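Local atomic coordinates of delta-1-pyrroline-5-carboxylate dehydrogenase, mitochondrial (Mus musculus, PDB entry 4E3X), a protein that probably converts glutamate semialdehyde, formed from proline by way of pyrroline-5-carboxylate, to glutamate in mitochondria, with NAD+ as the oxidant. Residues G227-W232 / P256-F261; I64-G69 / K93-D98; F320-S325 / Y456-D461; F483-A488 / Y505-S510. One frame throughout, in Å; residues are numbered along the deposited sequence. Where two conformers were deposited one is given.

Contact 1: G227-W232 / P256-F261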
# COMPACT_ATOMS: atom_id res chain seq x y z
N GLY B 227 -7.68 -13.42 -5.13
CA GLY B 227 -8.08 -13.48 -6.52
C GLY B 227 -6.97 -13.28 -7.52
O GLY B 227 -7.22 -13.09 -8.71
N ASN B 228 -5.73 -13.29 -7.04
CA ASN B 228 -4.58 -13.20 -7.92
C ASN B 228 -4.09 -14.55 -8.41
O ASN B 228 -4.40 -15.59 -7.82
CB ASN B 228 -3.44 -12.48 -7.22
CG ASN B 228 -3.82 -11.09 -6.84
OD1 ASN B 228 -3.90 -10.22 -7.70
ND2 ASN B 228 -4.10 -10.86 -5.55
N VAL B 229 -3.31 -14.51 -9.48
CA VAL B 229 -2.55 -15.67 -9.92
C VAL B 229 -1.07 -15.37 -9.70
O VAL B 229 -0.64 -14.22 -9.74
CB VAL B 229 -2.85 -16.05 -11.39
CG1 VAL B 229 -4.31 -16.46 -11.53
CG2 VAL B 229 -2.52 -14.90 -12.34
N VAL B 230 -0.30 -16.42 -9.45
CA VAL B 230 1.02 -16.27 -8.84
C VAL B 230 2.05 -17.20 -9.48
O VAL B 230 1.76 -18.38 -9.71
CB VAL B 230 0.95 -16.62 -7.33
CG1 VAL B 230 2.32 -16.53 -6.67
CG2 VAL B 230 -0.08 -15.74 -6.59
N LEU B 231 3.23 -16.66 -9.76
CA LEU B 231 4.41 -17.47 -9.96
C LEU B 231 5.20 -17.50 -8.67
O LEU B 231 5.68 -16.47 -8.20
CB LEU B 231 5.29 -16.92 -11.09
CG LEU B 231 5.03 -17.46 -12.50
CD1 LEU B 231 3.63 -17.09 -12.99
CD2 LEU B 231 6.10 -16.96 -13.48
N TRP B 232 5.30 -18.69 -8.08
CA TRP B 232 6.02 -18.86 -6.83
C TRP B 232 7.38 -19.48 -7.07
O TRP B 232 7.48 -20.63 -7.50
CB TRP B 232 5.20 -19.74 -5.89
CG TRP B 232 5.83 -20.00 -4.55
CD1 TRP B 232 6.84 -19.29 -3.94
CD2 TRP B 232 5.47 -21.04 -3.65
NE1 TRP B 232 7.12 -19.85 -2.71
CE2 TRP B 232 6.31 -20.93 -2.52
CE3 TRP B 232 4.53 -22.08 -3.69
CZ2 TRP B 232 6.21 -21.80 -1.43
CZ3 TRP B 232 4.44 -22.95 -2.61
CH2 TRP B 232 5.28 -22.80 -1.50
N PRO B 256 -5.86 -25.43 -11.15
CA PRO B 256 -4.62 -25.28 -11.90
C PRO B 256 -4.38 -23.84 -12.36
O PRO B 256 -5.33 -23.08 -12.60
CB PRO B 256 -4.81 -26.21 -13.11
CG PRO B 256 -6.28 -26.41 -13.21
CD PRO B 256 -6.80 -26.35 -11.81
N ASN B 257 -3.11 -23.48 -12.48
CA ASN B 257 -2.67 -22.19 -13.01
C ASN B 257 -2.92 -20.99 -12.10
O ASN B 257 -2.74 -19.85 -12.52
CB ASN B 257 -3.24 -21.94 -14.40
CG ASN B 257 -2.76 -22.98 -15.39
OD1 ASN B 257 -1.56 -23.14 -15.62
ND2 ASN B 257 -3.71 -23.72 -15.96
N ILE B 258 -3.32 -21.25 -10.86
CA ILE B 258 -3.47 -20.17 -9.89
C ILE B 258 -2.14 -19.90 -9.15
O ILE B 258 -1.75 -18.74 -8.97
CB ILE B 258 -4.61 -20.44 -8.90
CG1 ILE B 258 -5.92 -20.73 -9.67
CG2 ILE B 258 -4.78 -19.26 -7.92
CD1 ILE B 258 -6.26 -19.72 -10.80
N ILE B 259 -1.45 -20.96 -8.73
CA ILE B 259 -0.08 -20.83 -8.25
C ILE B 259 0.77 -21.78 -9.09
O ILE B 259 0.53 -22.99 -9.10
CB ILE B 259 0.09 -21.15 -6.75
CG1 ILE B 259 -0.71 -20.16 -5.89
CG2 ILE B 259 1.57 -21.10 -6.38
CD1 ILE B 259 -0.69 -20.49 -4.41
N GLN B 260 1.73 -21.21 -9.83
CA GLN B 260 2.69 -21.99 -10.59
C GLN B 260 3.91 -22.21 -9.72
O GLN B 260 4.45 -21.27 -9.13
CB GLN B 260 3.07 -21.25 -11.88
CG GLN B 260 1.87 -20.68 -12.66
CD GLN B 260 1.04 -21.73 -13.39
OE1 GLN B 260 0.77 -22.81 -12.86
NE2 GLN B 260 0.59 -21.38 -14.60
N PHE B 261 4.33 -23.47 -9.59
CA PHE B 261 5.45 -23.82 -8.72
C PHE B 261 6.71 -23.81 -9.57
O PHE B 261 6.97 -24.75 -10.33
CB PHE B 261 5.20 -25.21 -8.09
CG PHE B 261 6.17 -25.54 -6.99
CD1 PHE B 261 5.94 -25.08 -5.70
CD2 PHE B 261 7.28 -26.35 -7.23
CE1 PHE B 261 6.83 -25.39 -4.68
CE2 PHE B 261 8.17 -26.66 -6.22
CZ PHE B 261 7.95 -26.18 -4.94

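Contact 2: I64-G69 / K93-D98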
# COMPACT_ATOMS: atom_id res chain seq x y z
N ILE B 64 11.59 -33.24 -7.49
CA ILE B 64 10.52 -32.25 -7.44
C ILE B 64 10.52 -31.45 -8.75
O ILE B 64 11.48 -30.74 -9.04
CB ILE B 64 10.74 -31.29 -6.25
CG1 ILE B 64 10.65 -32.06 -4.93
CG2 ILE B 64 9.74 -30.13 -6.27
CD1 ILE B 64 10.94 -31.23 -3.70
N PRO B 65 9.44 -31.56 -9.54
CA PRO B 65 9.39 -30.85 -10.82
C PRO B 65 8.92 -29.41 -10.64
O PRO B 65 8.41 -29.04 -9.57
CB PRO B 65 8.31 -31.62 -11.58
CG PRO B 65 7.34 -31.98 -10.50
CD PRO B 65 8.21 -32.33 -9.29
N CYS B 66 9.08 -28.60 -11.67
CA CYS B 66 8.29 -27.38 -11.77
C CYS B 66 6.85 -27.82 -12.08
O CYS B 66 6.64 -28.86 -12.72
CB CYS B 66 8.81 -26.48 -12.88
SG CYS B 66 10.43 -25.77 -12.56
N VAL B 67 5.87 -27.05 -11.63
CA VAL B 67 4.48 -27.36 -11.93
C VAL B 67 3.81 -26.15 -12.55
O VAL B 67 3.72 -25.09 -11.93
CB VAL B 67 3.68 -27.83 -10.68
CG1 VAL B 67 2.26 -28.21 -11.10
CG2 VAL B 67 4.37 -29.00 -10.01
N VAL B 68 3.37 -26.32 -13.79
CA VAL B 68 2.64 -25.28 -14.51
C VAL B 68 1.28 -25.88 -14.86
O VAL B 68 1.19 -26.89 -15.56
CB VAL B 68 3.40 -24.83 -15.77
CG1 VAL B 68 2.57 -23.85 -16.58
CG2 VAL B 68 4.74 -24.23 -15.37
N GLY B 69 0.21 -25.28 -14.33
CA GLY B 69 -1.10 -25.91 -14.42
C GLY B 69 -1.06 -27.20 -13.62
O GLY B 69 -0.79 -27.20 -12.42
N LYS B 93 15.92 -33.43 -5.42
CA LYS B 93 16.48 -33.08 -6.72
C LYS B 93 15.40 -32.30 -7.43
O LYS B 93 14.28 -32.77 -7.57
CB LYS B 93 16.81 -34.35 -7.52
CG LYS B 93 17.40 -34.04 -8.89
CD LYS B 93 17.93 -35.28 -9.59
CE LYS B 93 16.81 -36.13 -10.12
NZ LYS B 93 17.35 -37.24 -10.97
N PHE B 94 15.72 -31.08 -7.84
CA PHE B 94 14.73 -30.23 -8.49
C PHE B 94 15.39 -29.58 -9.69
O PHE B 94 16.50 -29.93 -10.05
CB PHE B 94 14.10 -29.23 -7.50
CG PHE B 94 15.06 -28.21 -6.93
CD1 PHE B 94 15.09 -26.92 -7.46
CD2 PHE B 94 15.89 -28.51 -5.86
CE1 PHE B 94 15.95 -25.97 -6.94
CE2 PHE B 94 16.75 -27.55 -5.33
CZ PHE B 94 16.78 -26.28 -5.87
N CYS B 95 14.69 -28.66 -10.34
CA CYS B 95 15.30 -27.96 -11.46
C CYS B 95 14.87 -26.51 -11.50
O CYS B 95 13.83 -26.13 -10.97
CB CYS B 95 14.97 -28.65 -12.79
SG CYS B 95 13.22 -28.61 -13.25
N TYR B 96 15.70 -25.69 -12.13
CA TYR B 96 15.37 -24.30 -12.32
C TYR B 96 14.56 -24.12 -13.60
O TYR B 96 15.00 -24.56 -14.67
CB TYR B 96 16.65 -23.47 -12.45
CG TYR B 96 17.40 -23.15 -11.17
CD1 TYR B 96 16.81 -23.25 -9.91
CD2 TYR B 96 18.70 -22.68 -11.23
CE1 TYR B 96 17.53 -22.90 -8.75
CE2 TYR B 96 19.41 -22.35 -10.11
CZ TYR B 96 18.83 -22.45 -8.88
OH TYR B 96 19.58 -22.10 -7.77
N ALA B 97 13.42 -23.45 -13.51
CA ALA B 97 12.63 -23.10 -14.69
C ALA B 97 13.48 -22.21 -15.59
O ALA B 97 14.15 -21.30 -15.09
CB ALA B 97 11.36 -22.37 -14.28
N ASP B 98 13.49 -22.49 -16.89
CA ASP B 98 14.14 -21.58 -17.83
C ASP B 98 13.21 -20.41 -18.16
O ASP B 98 12.05 -20.38 -17.73
CB ASP B 98 14.66 -22.30 -19.10
CG ASP B 98 13.61 -23.14 -19.80
OD1 ASP B 98 12.41 -22.99 -19.53
OD2 ASP B 98 13.99 -23.98 -20.64
O HOH W 1 11.88 -28.13 -9.67

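Contact 3: F320-S325 / Y456-D461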
# COMPACT_ATOMS: atom_id res chain seq x y z
N PHE B 320 17.71 -5.97 18.60
CA PHE B 320 18.29 -5.73 19.92
C PHE B 320 17.49 -6.30 21.09
O PHE B 320 16.26 -6.42 21.01
CB PHE B 320 18.47 -4.22 20.15
CG PHE B 320 17.18 -3.43 20.15
CD1 PHE B 320 16.44 -3.27 21.32
CD2 PHE B 320 16.70 -2.86 18.98
CE1 PHE B 320 15.25 -2.55 21.32
CE2 PHE B 320 15.51 -2.14 18.97
CZ PHE B 320 14.79 -1.99 20.14
N HIS B 321 18.20 -6.65 22.15
CA HIS B 321 17.62 -6.76 23.49
C HIS B 321 18.30 -5.69 24.34
O HIS B 321 19.52 -5.72 24.51
CB HIS B 321 17.87 -8.14 24.12
CG HIS B 321 16.94 -9.22 23.63
ND1 HIS B 321 16.91 -10.48 24.19
CD2 HIS B 321 16.03 -9.24 22.63
CE1 HIS B 321 16.02 -11.22 23.57
NE2 HIS B 321 15.46 -10.49 22.61
N PHE B 322 17.52 -4.74 24.84
CA PHE B 322 18.04 -3.69 25.71
C PHE B 322 17.64 -3.98 27.14
O PHE B 322 16.46 -4.13 27.45
CB PHE B 322 17.52 -2.30 25.30
CG PHE B 322 17.99 -1.20 26.21
CD1 PHE B 322 19.20 -0.56 25.99
CD2 PHE B 322 17.24 -0.84 27.33
CE1 PHE B 322 19.65 0.44 26.85
CE2 PHE B 322 17.68 0.14 28.19
CZ PHE B 322 18.88 0.79 27.94
N VAL B 323 18.63 -4.04 28.03
CA VAL B 323 18.39 -4.38 29.42
C VAL B 323 18.58 -3.14 30.29
O VAL B 323 19.60 -2.45 30.18
CB VAL B 323 19.37 -5.48 29.88
CG1 VAL B 323 19.16 -5.80 31.35
CG2 VAL B 323 19.20 -6.73 29.04
N HIS B 324 17.58 -2.85 31.12
CA HIS B 324 17.68 -1.81 32.13
C HIS B 324 18.03 -2.47 33.46
O HIS B 324 17.79 -3.67 33.66
CB HIS B 324 16.36 -1.04 32.25
CG HIS B 324 16.39 0.05 33.27
ND1 HIS B 324 15.78 -0.07 34.50
CD2 HIS B 324 16.96 1.28 33.26
CE1 HIS B 324 15.98 1.03 35.20
NE2 HIS B 324 16.69 1.87 34.47
N SER B 325 18.60 -1.70 34.38
CA SER B 325 19.03 -2.26 35.66
C SER B 325 17.90 -2.91 36.48
O SER B 325 18.16 -3.72 37.37
CB SER B 325 19.73 -1.18 36.49
OG SER B 325 18.83 -0.14 36.80
N TYR B 456 27.12 -5.32 24.34
CA TYR B 456 27.74 -4.05 24.70
C TYR B 456 27.31 -3.67 26.11
O TYR B 456 26.12 -3.60 26.40
CB TYR B 456 27.33 -2.94 23.71
CG TYR B 456 27.93 -1.60 24.10
CD1 TYR B 456 29.30 -1.38 23.98
CD2 TYR B 456 27.14 -0.59 24.62
CE1 TYR B 456 29.86 -0.17 24.34
CE2 TYR B 456 27.70 0.63 24.99
CZ TYR B 456 29.05 0.82 24.85
OH TYR B 456 29.62 2.02 25.21
N VAL B 457 28.29 -3.44 26.98
CA VAL B 457 28.03 -3.11 28.38
C VAL B 457 28.12 -1.60 28.56
O VAL B 457 29.15 -1.00 28.26
CB VAL B 457 29.03 -3.81 29.33
CG1 VAL B 457 28.72 -3.46 30.77
CG2 VAL B 457 28.98 -5.32 29.11
N TYR B 458 27.03 -0.99 29.03
CA TYR B 458 26.98 0.47 29.17
C TYR B 458 26.90 0.88 30.65
O TYR B 458 26.29 0.18 31.46
CB TYR B 458 25.80 1.04 28.38
CG TYR B 458 24.43 0.73 28.97
CD1 TYR B 458 23.83 1.59 29.88
CD2 TYR B 458 23.74 -0.43 28.61
CE1 TYR B 458 22.59 1.32 30.42
CE2 TYR B 458 22.49 -0.71 29.16
CZ TYR B 458 21.93 0.17 30.06
OH TYR B 458 20.69 -0.08 30.62
N PRO B 459 27.54 2.01 31.01
CA PRO B 459 27.41 2.48 32.39
C PRO B 459 25.96 2.83 32.70
O PRO B 459 25.32 3.47 31.86
CB PRO B 459 28.27 3.75 32.41
CG PRO B 459 29.20 3.62 31.24
CD PRO B 459 28.41 2.87 30.20
N ASP B 460 25.46 2.42 33.87
CA ASP B 460 24.06 2.65 34.23
C ASP B 460 23.62 4.09 34.00
O ASP B 460 22.53 4.34 33.49
CB ASP B 460 23.79 2.27 35.69
CG ASP B 460 23.88 0.78 35.95
OD1 ASP B 460 24.89 0.17 35.56
OD2 ASP B 460 22.94 0.23 36.57
N ASP B 461 24.49 5.03 34.35
CA ASP B 461 24.12 6.44 34.25
C ASP B 461 24.06 6.97 32.82
O ASP B 461 23.65 8.10 32.59
CB ASP B 461 24.98 7.34 35.16
CG ASP B 461 26.47 7.29 34.84
OD1 ASP B 461 26.87 6.76 33.79
OD2 ASP B 461 27.26 7.82 35.65
O HOH W 2 20.18 0.49 33.42
O HOH W 3 20.48 1.91 37.08

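Contact 4: F483-A488 / Y505-S510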
# COMPACT_ATOMS: atom_id res chain seq x y z
N PHE B 483 13.96 -5.03 28.52
CA PHE B 483 13.73 -5.73 29.78
C PHE B 483 13.89 -4.73 30.92
O PHE B 483 14.97 -4.17 31.13
CB PHE B 483 14.72 -6.89 29.93
CG PHE B 483 14.43 -8.06 29.00
CD1 PHE B 483 14.89 -8.04 27.70
CD2 PHE B 483 13.71 -9.16 29.44
CE1 PHE B 483 14.64 -9.10 26.85
CE2 PHE B 483 13.45 -10.22 28.59
CZ PHE B 483 13.92 -10.19 27.29
N ALA B 484 12.80 -4.50 31.65
CA ALA B 484 12.77 -3.49 32.71
C ALA B 484 11.50 -3.66 33.53
O ALA B 484 10.46 -4.03 32.99
CB ALA B 484 12.83 -2.09 32.10
N GLN B 485 11.57 -3.38 34.83
CA GLN B 485 10.39 -3.49 35.68
C GLN B 485 10.02 -2.14 36.30
O GLN B 485 9.28 -2.08 37.28
CB GLN B 485 10.58 -4.55 36.77
CG GLN B 485 10.77 -5.97 36.22
CD GLN B 485 9.53 -6.52 35.51
OE1 GLN B 485 8.42 -6.02 35.70
NE2 GLN B 485 9.73 -7.54 34.69
N ASP B 486 10.55 -1.08 35.72
CA ASP B 486 10.24 0.29 36.11
C ASP B 486 9.36 0.90 35.03
O ASP B 486 9.78 1.03 33.87
CB ASP B 486 11.54 1.07 36.28
CG ASP B 486 11.33 2.51 36.73
OD1 ASP B 486 10.65 3.28 36.02
OD2 ASP B 486 11.87 2.88 37.79
N LYS B 487 8.14 1.28 35.40
CA LYS B 487 7.14 1.76 34.45
C LYS B 487 7.58 3.03 33.72
O LYS B 487 7.39 3.15 32.51
CB LYS B 487 5.79 2.00 35.14
N ALA B 488 8.18 3.97 34.45
CA ALA B 488 8.66 5.20 33.84
C ALA B 488 9.74 4.93 32.80
O ALA B 488 9.76 5.54 31.72
CB ALA B 488 9.17 6.16 34.92
N TYR B 505 9.01 -5.51 22.05
CA TYR B 505 8.68 -6.43 23.12
C TYR B 505 9.10 -5.87 24.46
O TYR B 505 10.21 -5.37 24.62
CB TYR B 505 9.38 -7.77 22.87
CG TYR B 505 8.88 -8.45 21.61
CD1 TYR B 505 9.51 -8.25 20.38
CD2 TYR B 505 7.75 -9.27 21.65
CE1 TYR B 505 9.04 -8.88 19.23
CE2 TYR B 505 7.28 -9.89 20.51
CZ TYR B 505 7.91 -9.69 19.30
OH TYR B 505 7.41 -10.33 18.17
N ILE B 506 8.20 -5.94 25.43
CA ILE B 506 8.53 -5.54 26.79
C ILE B 506 8.55 -6.79 27.66
O ILE B 506 7.53 -7.48 27.81
CB ILE B 506 7.54 -4.50 27.32
CG1 ILE B 506 7.58 -3.26 26.43
CG2 ILE B 506 7.87 -4.14 28.76
CD1 ILE B 506 6.47 -2.30 26.70
N ASN B 507 9.73 -7.10 28.17
CA ASN B 507 9.93 -8.28 29.00
C ASN B 507 9.59 -9.59 28.30
O ASN B 507 9.09 -10.53 28.90
CB ASN B 507 9.20 -8.11 30.34
CG ASN B 507 9.77 -6.96 31.14
OD1 ASN B 507 10.99 -6.75 31.14
ND2 ASN B 507 8.91 -6.21 31.82
N ASP B 508 9.90 -9.64 27.01
CA ASP B 508 9.84 -10.89 26.26
C ASP B 508 10.90 -10.86 25.17
O ASP B 508 11.47 -9.80 24.88
CB ASP B 508 8.44 -11.11 25.65
CG ASP B 508 8.08 -12.59 25.57
OD1 ASP B 508 9.00 -13.43 25.44
OD2 ASP B 508 6.87 -12.91 25.63
N LYS B 509 11.18 -12.02 24.59
CA LYS B 509 12.21 -12.12 23.56
C LYS B 509 11.75 -11.55 22.21
O LYS B 509 10.55 -11.42 21.94
CB LYS B 509 12.68 -13.56 23.37
CG LYS B 509 11.61 -14.54 22.91
CD LYS B 509 12.23 -15.93 22.68
CE LYS B 509 11.20 -16.96 22.24
NZ LYS B 509 10.49 -16.55 21.00
N SER B 510 12.72 -11.23 21.35
CA SER B 510 12.43 -10.51 20.11
C SER B 510 11.95 -11.39 18.97
O SER B 510 11.59 -10.86 17.92
CB SER B 510 13.66 -9.71 19.66
OG SER B 510 14.71 -10.58 19.28
O HOH W 4 12.37 -8.10 33.11

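Contact 1: G227-W232 / P256-F261
Trp232 and Phe261 lie side by side on the same face of the sheet, and the shape of the contact is clearest where they meet. The edge of Phe261 is driven toward one face of the indole, the planes at 88°, a T-shaped pair in which CD1 of Phe261 comes 3.9 Å from CE3 of Trp232. Their pairing in register puts both on one face, and like first torsions, with CG anti to the backbone N (chi1 -180° in Trp232, -169° in Phe261), make the rings point the same way. Ile259 comes obliquely to the indole, its CG2 packed 3.9 Å from CB of Trp232; a branched side chain suits this notch because its other arm, CG1, reaches back toward CB of Val230. These residues belong to the two parallel strands of a beta-alpha-beta unit, strand 230-233, helix 239-251 and strand 259-261, in the Rossmann-type sheet that binds NAD(+) in aldehyde dehydrogenases. Trp232 NE1 hydrogen-bonds to OG of Ser208, an NAD(+)-binding residue. The strands are sewn together by Val230 N to Ile258 O (2.8 Å), Gln260 N to Val230 O (2.8 Å) and Trp232 N to Gln260 O (2.9 Å). On the other face CD1 of Leu231 rests against the aliphatic CG of Gln260, 4.0 Å away. The bend of that glutamine at chi2 turns its amide from the leucine, and NE2 donates to Asn257 OD1 on a lone pair (3.0 Å), while OE1 accepts from Gly69 N. At the N-terminal end of the contact, Val229 CG1 and Ile258 CD1 meet at 3.9 Å, their side chains crossing at about a right angle.

Contact 2: I64-G69 / K93-D98
Ile64 N donates to Lys93 O over 2.7 Å, an almost straight bond (163° at the hydrogen) and the one direct hydrogen bond between 64-69 and 93-98. Beside it the carbonyl O of Ile64 faces CA of Phe94 at 3.3 Å, a CA-H...O contact, and the CB atoms of these two residues pack 4.1 Å apart. From there the backbones diverge, and a water takes up the widening gap: it donates to Ile64 O (2.7 Å) and accepts from Cys95 N (2.9 Å), standing in for the bond the strands would otherwise make directly. The strands are parallel neighbours, 62-68 and 89-95, in the small mixed sheet formed by the early part of the chain. Past the water, Cys66 points its side chain across the gap. Its SG touches CB of Ala97 at 3.9 Å and lies 4.0 Å from SG of Cys95, far too long for a disulfide, so the two sulfurs merely pack against each other. In Cys95 the sulfur stands between its own backbone N and carbonyl carbon (chi1 65°), which brings it alongside Cys66, and the small methyl of Ala97 lets the chain pass close to that thiol. Farther out, Leu101 and Leu102 of helix 99-118 pack on Cys66 and Ala97 respectively, Tyr243 of helix 239-251 lies against Ile64, and strand 78-83 flanks 89-95 through backbone bonding of Phe94 with Gln79.

Contact 3: F320-S325 / Y456-D461
Tyr458 reaches Phe322 and Val323 from strand 452-458, two places away from strand 319-323 in the mixed sheet of the part of the aldehyde dehydrogenase fold that carries Cys348, the nucleophile; strand 351-357 lies between them. From CB, CG stands between the backbone N and carbonyl carbon (chi1 71°), which sends the ring across the intervening distance. Midway, CE2 comes 3.8 Å from CE1 of Phe322, and CZ lies 3.8 Å from the phenylalanine CZ; the ring planes are 17° apart but slid so far that they barely overlap. At the tip OH donates to Val323 O (2.6 Å), in the carbonyl plane, and accepts from a water whose oxygen is 2.9 Å from OH and which itself accepts from Ser325 N. A tyrosine thus suits the site by joining a long apolar ring to a polar end. A phenylalanine in its place would probably leave Val323 O without this donor and the water without its acceptor. Beyond the strands, Asp460 OD2, which also bonds to Ser359 OG, accepts from a second water, and the oxygen of that water lies 2.6 Å from Ser325 OG.

Contact 4: F483-A488 / Y505-S510
A beta-alpha-beta unit, strand 476-483, helix 487-496 and strand 503-506, brings the end of its first strand beside the end of its last, and Asn507 fastens the two where they run into loops. Its amide is gripped twice by one residue: OD1 accepts from Ala484 N (2.9 Å), and ND2 donates to Ala484 O (2.9 Å), which lies almost in the amide plane. With CG anti to its own carbonyl carbon (chi1 -64°), the side chain bends back to the neighbouring loop even though its CB starts away from it. OD1 has a further donor in a water (2.8 Å) that accepts from Gln485 NE2 (3.1 Å); the glutamine amide lies nearly parallel to that of Asn507, with planes 15° apart. The Phe483 side chain runs antiparallel to that of Asn507. Its CD2 comes 3.9 Å from Asn507 CA, while CZ ends 3.5 Å from Asp508 O, a buried carbonyl with no hydrogen-bonding partner in the model. Leu554 of the second subunit packs on Phe483, and Asp508 OD2 forms a salt bridge with Lys548 and a hydrogen bond with Thr550 OG1, both of that subunit, which places this corner at the dimer interface. Replacing Asn507 with a leucine would probably leave both Ala484 N and Ala484 O without these mates and let the loop after strand 476-483 shift. An asparagine side chain carries a donor and an acceptor on one flat group, so it can satisfy the N-H and the C=O of a single residue at once; the paired bonds thereby fix which way the amide is flipped.

From the N terminus, contact 2 comes first: 64-69 and 93-98 close a loop made largely of strands. Contact 1 follows, closing the crossover through helix 239-251. Contact 3 spans the longest interval, 130 residues between its segments, and contact 4 closes the short crossover through helix 487-496. None nests within or crosses another; all four follow in series. In space they form two pairs. Contacts 1 and 2 touch where Phe261 O meets Val67 N, joining the small early sheet to the parallel NAD(+)-binding sheet. Contacts 3 and 4 share the same mixed sheet, with Phe322 O meeting Phe483 N, on the opposite side of the chain's centre.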